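Local coordinates for cGAS/DncV-like nucleotidyltransferase in E. coli homolog (Elizabethkingia meningoseptica ATCC 13253 = NBRC 12535, PDB 6E0O), which synthesizes cyclic dinucleotide second messengers, probably from ATP or GTP with magnesium as cofactor, as the signalling enzyme of a CBASS antiphage defence system, at residues 143-155 / 256-268. Residues are numbered along the deposited sequence; the frame is centred on the assembly and turned at random.
Sequences LKRFSTLQSVEAE and DYTEVNRLFWLFS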
ATOM      1  N   LEU A 143      12.033   6.028 -12.128  1.00 13.84           N
ATOM      2  CA  LEU A 143      12.586   7.090 -11.305  1.00 14.98           C
ATOM      3  C   LEU A 143      13.901   6.632 -10.697  1.00 14.74           C
ATOM      4  O   LEU A 143      13.994   5.513 -10.186  1.00 15.16           O
ATOM      5  CB  LEU A 143      11.640   7.415 -10.153  1.00 16.53           C
ATOM      6  CG  LEU A 143      12.204   8.329  -9.065  1.00 21.17           C
ATOM      7  CD1 LEU A 143      12.303   9.745  -9.592  1.00 19.91           C
ATOM      8  CD2 LEU A 143      11.368   8.261  -7.801  1.00 26.98           C
ATOM      9  N   LYS A 144      14.897   7.513 -10.702  1.00 15.74           N
ATOM     10  CA  LYS A 144      16.134   7.284  -9.968  1.00 16.44           C
ATOM     11  C   LYS A 144      16.373   8.465  -9.047  1.00 17.62           C
ATOM     12  O   LYS A 144      16.324   9.615  -9.493  1.00 20.04           O
ATOM     13  CB  LYS A 144      17.307   7.075 -10.918  1.00 19.92           C
ATOM     14  CG  LYS A 144      17.085   5.834 -11.752  1.00 24.45           C
ATOM     15  CD  LYS A 144      18.235   5.492 -12.648  1.00 27.76           C
ATOM     16  CE  LYS A 144      17.964   4.143 -13.282  1.00 29.47           C
ATOM     17  NZ  LYS A 144      19.039   3.736 -14.211  1.00 32.70           N
ATOM     18  N   ARG A 145      16.608   8.177  -7.764  1.00 17.24           N
ATOM     19  CA  ARG A 145      16.833   9.221  -6.776  1.00 19.16           C
ATOM     20  C   ARG A 145      17.873   8.761  -5.771  1.00 18.78           C
ATOM     21  O   ARG A 145      17.907   7.591  -5.377  1.00 21.04           O
ATOM     22  CB  ARG A 145      15.564   9.557  -5.988  1.00 23.98           C
ATOM     23  CG  ARG A 145      14.554  10.377  -6.757  1.00 30.03           C
ATOM     24  CD  ARG A 145      15.137  11.699  -7.219  1.00 33.16           C
ATOM     25  NE  ARG A 145      14.258  12.359  -8.181  1.00 34.65           N
ATOM     26  CZ  ARG A 145      13.107  12.944  -7.862  1.00 38.88           C
ATOM     27  NH1 ARG A 145      12.686  12.950  -6.603  1.00 40.92           N
ATOM     28  NH2 ARG A 145      12.371  13.521  -8.803  1.00 36.98           N
ATOM     29  N   PHE A 146      18.698   9.698  -5.325  1.00 18.36           N
ATOM     30  CA  PHE A 146      19.685   9.391  -4.306  1.00 18.86           C
ATOM     31  C   PHE A 146      19.030   9.345  -2.934  1.00 18.41           C
ATOM     32  O   PHE A 146      18.272  10.247  -2.559  1.00 20.96           O
ATOM     33  CB  PHE A 146      20.794  10.437  -4.315  1.00 22.28           C
ATOM     34  CG  PHE A 146      21.953  10.081  -3.441  1.00 24.15           C
ATOM     35  CD1 PHE A 146      22.891   9.157  -3.865  1.00 26.25           C
ATOM     36  CD2 PHE A 146      22.102  10.658  -2.194  1.00 26.04           C
ATOM     37  CE1 PHE A 146      23.964   8.820  -3.063  1.00 27.91           C
ATOM     38  CE2 PHE A 146      23.174  10.327  -1.387  1.00 26.21           C
ATOM     39  CZ  PHE A 146      24.104   9.404  -1.822  1.00 27.67           C
ATOM     40  N   SER A 147      19.316   8.280  -2.195  1.00 17.02           N
ATOM     41  CA  SER A 147      18.893   8.130  -0.812  1.00 17.64           C
ATOM     42  C   SER A 147      20.060   8.506   0.089  1.00 19.12           C
ATOM     43  O   SER A 147      21.106   7.851   0.053  1.00 21.78           O
ATOM     44  CB  SER A 147      18.506   6.679  -0.544  1.00 16.79           C
ATOM     45  OG  SER A 147      18.388   6.441   0.849  1.00 18.69           O
ATOM     46  N   THR A 148      19.877   9.540   0.909  1.00 22.18           N
ATOM     47  CA  THR A 148      20.897   9.846   1.907  1.00 25.19           C
ATOM     48  C   THR A 148      20.885   8.825   3.038  1.00 23.12           C
ATOM     49  O   THR A 148      21.933   8.547   3.632  1.00 26.10           O
ATOM     50  CB  THR A 148      20.729  11.266   2.449  1.00 30.26           C
ATOM     51  OG1 THR A 148      19.435  11.426   3.037  1.00 33.88           O
ATOM     52  CG2 THR A 148      20.900  12.283   1.336  1.00 29.44           C
ATOM     53  N   LEU A 149      19.721   8.240   3.335  1.00 22.16           N
ATOM     54  CA  LEU A 149      19.655   7.246   4.401  1.00 22.55           C
ATOM     55  C   LEU A 149      20.585   6.078   4.119  1.00 21.79           C
ATOM     56  O   LEU A 149      21.284   5.596   5.018  1.00 25.90           O
ATOM     57  CB  LEU A 149      18.223   6.743   4.559  1.00 24.22           C
ATOM     58  CG  LEU A 149      17.352   7.425   5.611  1.00 28.70           C
ATOM     59  CD1 LEU A 149      17.218   8.912   5.338  1.00 35.67           C
ATOM     60  CD2 LEU A 149      15.982   6.757   5.674  1.00 26.88           C
ATOM     61  N   GLN A 150      20.606   5.606   2.876  1.00 20.97           N
ATOM     62  CA  GLN A 150      21.456   4.493   2.481  1.00 23.82           C
ATOM     63  C   GLN A 150      22.661   4.916   1.653  1.00 24.44           C
ATOM     64  O   GLN A 150      23.473   4.062   1.291  1.00 28.33           O
ATOM     65  CB  GLN A 150      20.636   3.446   1.720  1.00 24.76           C
ATOM     66  CG  GLN A 150      19.627   2.725   2.596  1.00 26.62           C
ATOM     67  CD  GLN A 150      19.001   1.534   1.907  1.00 31.75           C
ATOM     68  OE1 GLN A 150      19.606   0.923   1.022  1.00 34.83           O
ATOM     69  NE2 GLN A 150      17.779   1.198   2.305  1.00 31.89           N
ATOM     70  N   SER A 151      22.805   6.203   1.355  1.00 23.96           N
ATOM     71  CA  SER A 151      23.920   6.705   0.555  1.00 25.21           C
ATOM     72  C   SER A 151      24.059   5.933  -0.756  1.00 26.24           C
ATOM     73  O   SER A 151      25.149   5.506  -1.144  1.00 29.46           O
ATOM     74  CB  SER A 151      25.228   6.689   1.349  1.00 29.92           C
ATOM     75  OG  SER A 151      25.144   7.511   2.500  1.00 35.07           O
ATOM     76  N   VAL A 152      22.935   5.755  -1.449  1.00 24.84           N
ATOM     77  CA  VAL A 152      22.941   5.078  -2.741  1.00 24.51           C
ATOM     78  C   VAL A 152      21.842   5.660  -3.614  1.00 21.20           C
ATOM     79  O   VAL A 152      20.831   6.168  -3.120  1.00 20.61           O
ATOM     80  CB  VAL A 152      22.746   3.546  -2.616  1.00 28.19           C
ATOM     81  CG1 VAL A 152      23.842   2.923  -1.774  1.00 34.73           C
ATOM     82  CG2 VAL A 152      21.364   3.227  -2.053  1.00 28.68           C
ATOM     83  N   GLU A 153      22.038   5.566  -4.927  1.00 21.12           N
ATOM     84  CA  GLU A 153      20.949   5.815  -5.858  1.00 21.33           C
ATOM     85  C   GLU A 153      19.990   4.636  -5.820  1.00 21.62           C
ATOM     86  O   GLU A 153      20.409   3.473  -5.835  1.00 23.94           O
ATOM     87  CB  GLU A 153      21.483   5.996  -7.276  1.00 23.68           C
ATOM     88  CG  GLU A 153      20.391   6.388  -8.270  1.00 26.63           C
ATOM     89  CD  GLU A 153      20.896   6.517  -9.690  1.00 32.35           C
ATOM     90  OE1 GLU A 153      21.204   5.477 -10.309  1.00 37.05           O
ATOM     91  OE2 GLU A 153      20.983   7.658 -10.185  1.00 35.17           O
ATOM     92  N   ALA A 154      18.701   4.942  -5.768  1.00 18.33           N
ATOM     93  CA  ALA A 154      17.656   3.939  -5.733  1.00 17.90           C
ATOM     94  C   ALA A 154      16.729   4.129  -6.919  1.00 16.24           C
ATOM     95  O   ALA A 154      16.460   5.255  -7.351  1.00 17.97           O
ATOM     96  CB  ALA A 154      16.830   4.065  -4.456  1.00 19.74           C
ATOM     97  N   GLU A 155      16.223   3.015  -7.428  1.00 14.77           N
ATOM     98  CA  GLU A 155      15.303   3.033  -8.552  1.00 13.75           C
ATOM     99  C   GLU A 155      13.896   2.711  -8.073  1.00 12.68           C
ATOM    100  O   GLU A 155      13.677   1.710  -7.375  1.00 12.94           O
ATOM    101  CB  GLU A 155      15.712   2.045  -9.644  1.00 15.29           C
ATOM    102  CG  GLU A 155      14.778   2.126 -10.827  1.00 16.94           C
ATOM    103  CD  GLU A 155      15.148   1.198 -11.957  1.00 18.90           C
ATOM    104  OE1 GLU A 155      16.361   1.009 -12.205  1.00 25.33           O
ATOM    105  OE2 GLU A 155      14.219   0.666 -12.598  1.00 16.55           O
ATOM    106  N   ASP A 256      12.325   9.206  14.619  1.00 12.86           N
ATOM    107  CA  ASP A 256      12.658   9.254  13.194  1.00 13.51           C
ATOM    108  C   ASP A 256      12.387   7.890  12.570  1.00 13.59           C
ATOM    109  O   ASP A 256      13.258   7.025  12.512  1.00 21.17           O
ATOM    110  CB  ASP A 256      14.114   9.664  12.999  1.00 16.63           C
ATOM    111  CG  ASP A 256      14.377  11.091  13.407  1.00 19.18           C
ATOM    112  OD1 ASP A 256      13.497  11.941  13.178  1.00 19.20           O
ATOM    113  OD2 ASP A 256      15.464  11.356  13.958  1.00 26.68           O
ATOM    114  N   TYR A 257      11.156   7.694  12.119  1.00 12.87           N
ATOM    115  CA  TYR A 257      10.752   6.469  11.450  1.00 11.43           C
ATOM    116  C   TYR A 257      11.141   6.519   9.978  1.00 11.77           C
ATOM    117  O   TYR A 257      11.097   7.569   9.336  1.00 12.71           O
ATOM    118  CB  TYR A 257       9.231   6.331  11.556  1.00 12.30           C
ATOM    119  CG  TYR A 257       8.705   5.698  12.828  1.00 10.81           C
ATOM    120  CD1 TYR A 257       9.468   5.629  13.989  1.00 12.13           C
ATOM    121  CD2 TYR A 257       7.432   5.145  12.851  1.00 11.46           C
ATOM    122  CE1 TYR A 257       8.971   5.012  15.132  1.00 11.58           C
ATOM    123  CE2 TYR A 257       6.939   4.533  13.974  1.00 11.69           C
ATOM    124  CZ  TYR A 257       7.702   4.468  15.107  1.00 12.11           C
ATOM    125  OH  TYR A 257       7.164   3.838  16.200  1.00 12.33           O
ATOM    126  N   THR A 258      11.478   5.361   9.431  1.00 11.47           N
ATOM    127  CA  THR A 258      11.686   5.245   7.995  1.00 11.60           C
ATOM    128  C   THR A 258      10.417   4.732   7.316  1.00 11.28           C
ATOM    129  O   THR A 258       9.545   4.125   7.941  1.00 12.03           O
ATOM    130  CB  THR A 258      12.848   4.302   7.656  1.00 13.19           C
ATOM    131  OG1 THR A 258      12.466   2.948   7.916  1.00 13.92           O
ATOM    132  CG2 THR A 258      14.095   4.621   8.459  1.00 15.64           C
ATOM    133  N   GLU A 259      10.325   4.963   6.008  1.00 12.11           N
ATOM    134  CA  GLU A 259       9.397   4.194   5.194  1.00 11.50           C
ATOM    135  C   GLU A 259       9.850   2.741   5.198  1.00 11.22           C
ATOM    136  O   GLU A 259      10.986   2.432   5.551  1.00 12.05           O
ATOM    137  CB  GLU A 259       9.336   4.770   3.778  1.00 12.42           C
ATOM    138  CG  GLU A 259       8.739   6.184   3.771  1.00 13.19           C
ATOM    139  CD  GLU A 259       8.520   6.783   2.400  1.00 17.45           C
ATOM    140  OE1 GLU A 259       9.046   6.249   1.411  1.00 21.83           O
ATOM    141  OE2 GLU A 259       7.810   7.808   2.308  1.00 18.98           O
ATOM    142  N   VAL A 260       8.940   1.840   4.826  1.00 11.37           N
ATOM    143  CA  VAL A 260       9.297   0.427   4.731  1.00 11.89           C
ATOM    144  C   VAL A 260      10.480   0.245   3.795  1.00 11.99           C
ATOM    145  O   VAL A 260      11.328  -0.624   4.018  1.00 13.58           O
ATOM    146  CB  VAL A 260       8.090  -0.422   4.287  1.00 12.10           C
ATOM    147  CG1 VAL A 260       8.503  -1.877   4.169  1.00 11.91           C
ATOM    148  CG2 VAL A 260       6.928  -0.279   5.257  1.00 11.94           C
ATOM    149  N   ASN A 261      10.565   1.065   2.741  1.00 12.63           N
ATOM    150  CA  ASN A 261      11.658   0.955   1.780  1.00 12.82           C
ATOM    151  C   ASN A 261      13.020   1.280   2.384  1.00 13.21           C
ATOM    152  O   ASN A 261      14.036   0.992   1.747  1.00 14.47           O
ATOM    153  CB  ASN A 261      11.384   1.827   0.548  1.00 13.67           C
ATOM    154  CG  ASN A 261      11.216   3.297   0.880  1.00 13.37           C
ATOM    155  OD1 ASN A 261      11.986   3.871   1.640  1.00 13.78           O
ATOM    156  ND2 ASN A 261      10.200   3.910   0.301  1.00 14.84           N
ATOM    157  N   ARG A 262      13.069   1.883   3.570  1.00 13.47           N
ATOM    158  CA  ARG A 262      14.305   2.224   4.275  1.00 14.63           C
ATOM    159  C   ARG A 262      15.181   3.207   3.511  1.00 15.69           C
ATOM    160  O   ARG A 262      16.359   3.391   3.860  1.00 18.67           O
ATOM    161  CB  ARG A 262      15.121   0.989   4.679  1.00 17.85           C
ATOM    162  CG  ARG A 262      14.556   0.268   5.876  1.00 22.38           C
ATOM    163  CD  ARG A 262      15.524  -0.762   6.428  1.00 27.93           C
ATOM    164  NE  ARG A 262      15.315  -0.965   7.858  1.00 35.07           N
ATOM    165  CZ  ARG A 262      15.646  -2.070   8.518  1.00 39.60           C
ATOM    166  NH1 ARG A 262      16.200  -3.092   7.880  1.00 41.69           N
ATOM    167  NH2 ARG A 262      15.411  -2.154   9.820  1.00 41.83           N
ATOM    168  N   LEU A 263      14.640   3.843   2.480  1.00 14.10           N
ATOM    169  CA  LEU A 263      15.388   4.793   1.679  1.00 15.07           C
ATOM    170  C   LEU A 263      15.086   6.231   2.046  1.00 14.61           C
ATOM    171  O   LEU A 263      15.915   7.106   1.785  1.00 15.94           O
ATOM    172  CB  LEU A 263      15.055   4.599   0.198  1.00 16.75           C
ATOM    173  CG  LEU A 263      15.528   3.277  -0.401  1.00 18.24           C
ATOM    174  CD1 LEU A 263      14.820   3.023  -1.713  1.00 20.34           C
ATOM    175  CD2 LEU A 263      17.032   3.301  -0.590  1.00 20.53           C
ATOM    176  N   PHE A 264      13.917   6.489   2.630  1.00 14.72           N
ATOM    177  CA  PHE A 264      13.454   7.831   2.936  1.00 15.10           C
ATOM    178  C   PHE A 264      12.720   7.805   4.263  1.00 13.78           C
ATOM    179  O   PHE A 264      12.258   6.758   4.720  1.00 13.71           O
ATOM    180  CB  PHE A 264      12.605   8.366   1.789  1.00 17.17           C
ATOM    181  CG  PHE A 264      13.382   8.486   0.520  1.00 18.59           C
ATOM    182  CD1 PHE A 264      14.206   9.575   0.310  1.00 20.05           C
ATOM    183  CD2 PHE A 264      13.345   7.485  -0.430  1.00 20.18           C
ATOM    184  CE1 PHE A 264      14.953   9.686  -0.837  1.00 23.49           C
ATOM    185  CE2 PHE A 264      14.095   7.590  -1.587  1.00 22.76           C
ATOM    186  CZ  PHE A 264      14.901   8.689  -1.787  1.00 22.88           C
ATOM    187  N   TRP A 265      12.662   8.974   4.888  1.00 14.56           N
ATOM    188  CA  TRP A 265      12.033   9.114   6.184  1.00 13.72           C
ATOM    189  C   TRP A 265      10.518   9.144   6.040  1.00 12.98           C
ATOM    190  O   TRP A 265       9.978   9.753   5.114  1.00 14.23           O
ATOM    191  CB  TRP A 265      12.465  10.423   6.841  1.00 15.27           C
ATOM    192  CG  TRP A 265      13.905  10.539   7.200  1.00 19.73           C
ATOM    193  CD1 TRP A 265      14.799  11.443   6.699  1.00 26.65           C
ATOM    194  CD2 TRP A 265      14.625   9.749   8.154  1.00 19.75           C
ATOM    195  NE1 TRP A 265      16.028  11.261   7.278  1.00 28.78           N
ATOM    196  CE2 TRP A 265      15.950  10.229   8.176  1.00 24.63           C
ATOM    197  CE3 TRP A 265      14.280   8.687   8.994  1.00 18.05           C
ATOM    198  CZ2 TRP A 265      16.932   9.676   8.997  1.00 26.65           C
ATOM    199  CZ3 TRP A 265      15.258   8.136   9.804  1.00 20.64           C
ATOM    200  CH2 TRP A 265      16.565   8.636   9.805  1.00 24.32           C
ATOM    201  N   LEU A 266       9.830   8.531   7.001  1.00 12.41           N
ATOM    202  CA  LEU A 266       8.372   8.567   6.999  1.00 11.69           C
ATOM    203  C   LEU A 266       7.863   9.986   7.198  1.00 12.36           C
ATOM    204  O   LEU A 266       6.918  10.414   6.525  1.00 13.56           O
ATOM    205  CB  LEU A 266       7.835   7.652   8.092  1.00 11.65           C
ATOM    206  CG  LEU A 266       6.318   7.527   8.155  1.00 12.22           C
ATOM    207  CD1 LEU A 266       5.730   7.035   6.854  1.00 12.41           C
ATOM    208  CD2 LEU A 266       5.917   6.605   9.313  1.00 12.53           C
ATOM    209  N   PHE A 267       8.462  10.722   8.124  1.00 12.28           N
ATOM    210  CA  PHE A 267       8.033  12.086   8.435  1.00 12.94           C
ATOM    211  C   PHE A 267       8.913  13.108   7.721  1.00 13.53           C
ATOM    212  O   PHE A 267       9.359  14.101   8.272  1.00 17.08           O
ATOM    213  CB  PHE A 267       7.971  12.276   9.948  1.00 12.78           C
ATOM    214  CG  PHE A 267       7.043  11.287  10.601  1.00 12.38           C
ATOM    215  CD1 PHE A 267       5.678  11.343  10.356  1.00 13.71           C
ATOM    216  CD2 PHE A 267       7.526  10.267  11.404  1.00 13.72           C
ATOM    217  CE1 PHE A 267       4.813  10.422  10.922  1.00 14.86           C
ATOM    218  CE2 PHE A 267       6.666   9.338  11.963  1.00 14.39           C
ATOM    219  CZ  PHE A 267       5.306   9.420  11.719  1.00 14.67           C
ATOM    220  N   SER A 268       9.132  12.840   6.435  1.00 14.40           N
ATOM    221  CA  SER A 268       9.865  13.729   5.546  1.00 15.35           C
ATOM    222  C   SER A 268       9.079  15.005   5.282  1.00 14.09           C
ATOM    223  O   SER A 268       7.848  15.033   5.356  1.00 15.46           O
ATOM    224  CB  SER A 268      10.091  13.013   4.217  1.00 19.77           C
ATOM    225  OG  SER A 268      10.332  13.914   3.165  1.00 24.56           O
TER
HETATM  226  O   HOH W   1      17.268   9.566   2.060  1.00 21.93           O
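With OG of S147 turned anti to the backbone N (chi1 167°), its hydroxyl reaches L263, while Q150, extended beyond CG, lays its amide across the L263 side chain toward R262. The serine illustrates how one hydroxyl can tie a hairpin to a loop about a hundred residues further along the chain. Its OG donates to L263 O at 2.7 Å, in the carbonyl plane and on a lone pair, and accepts from Q150 N, three residues on, in an ST motif. A water bridges the same L263 O to L149 N, so two donors grip that carbonyl. NE2 of Q150 donates a hydrogen bond to R262 O at 3.0 Å, from above the carbonyl plane, 79° out of it, and so not on a lone pair.

Apolar groups fill in around these bonds. CD1 of L149 sits over one face of the W265 indole in a CH-pi contact, 3.5 Å from the centroid of the five-membered ring, while CD2 of L149 rests against the backbone of F264. L263 splits its branches: CD1 meets A154 CB at 3.6 Å, and CD2 lies against the Q150 amide carbon CD, also at 3.6 Å. The F264 ring approaches F146 O and S147 CA obliquely and also meets F170. Behind the interface an Asx turn fixes the loop, N261 OD1 accepting from L263 N at 2.8 Å, and helix 171-184 packs on L263 through Q173.

The tip of an antiparallel hairpin with a G1 beta bulge thus docks on the loop between helices 236-252 and 275-289, joining the nucleotidyltransferase sheet to the helical part of a CD-NTase fold.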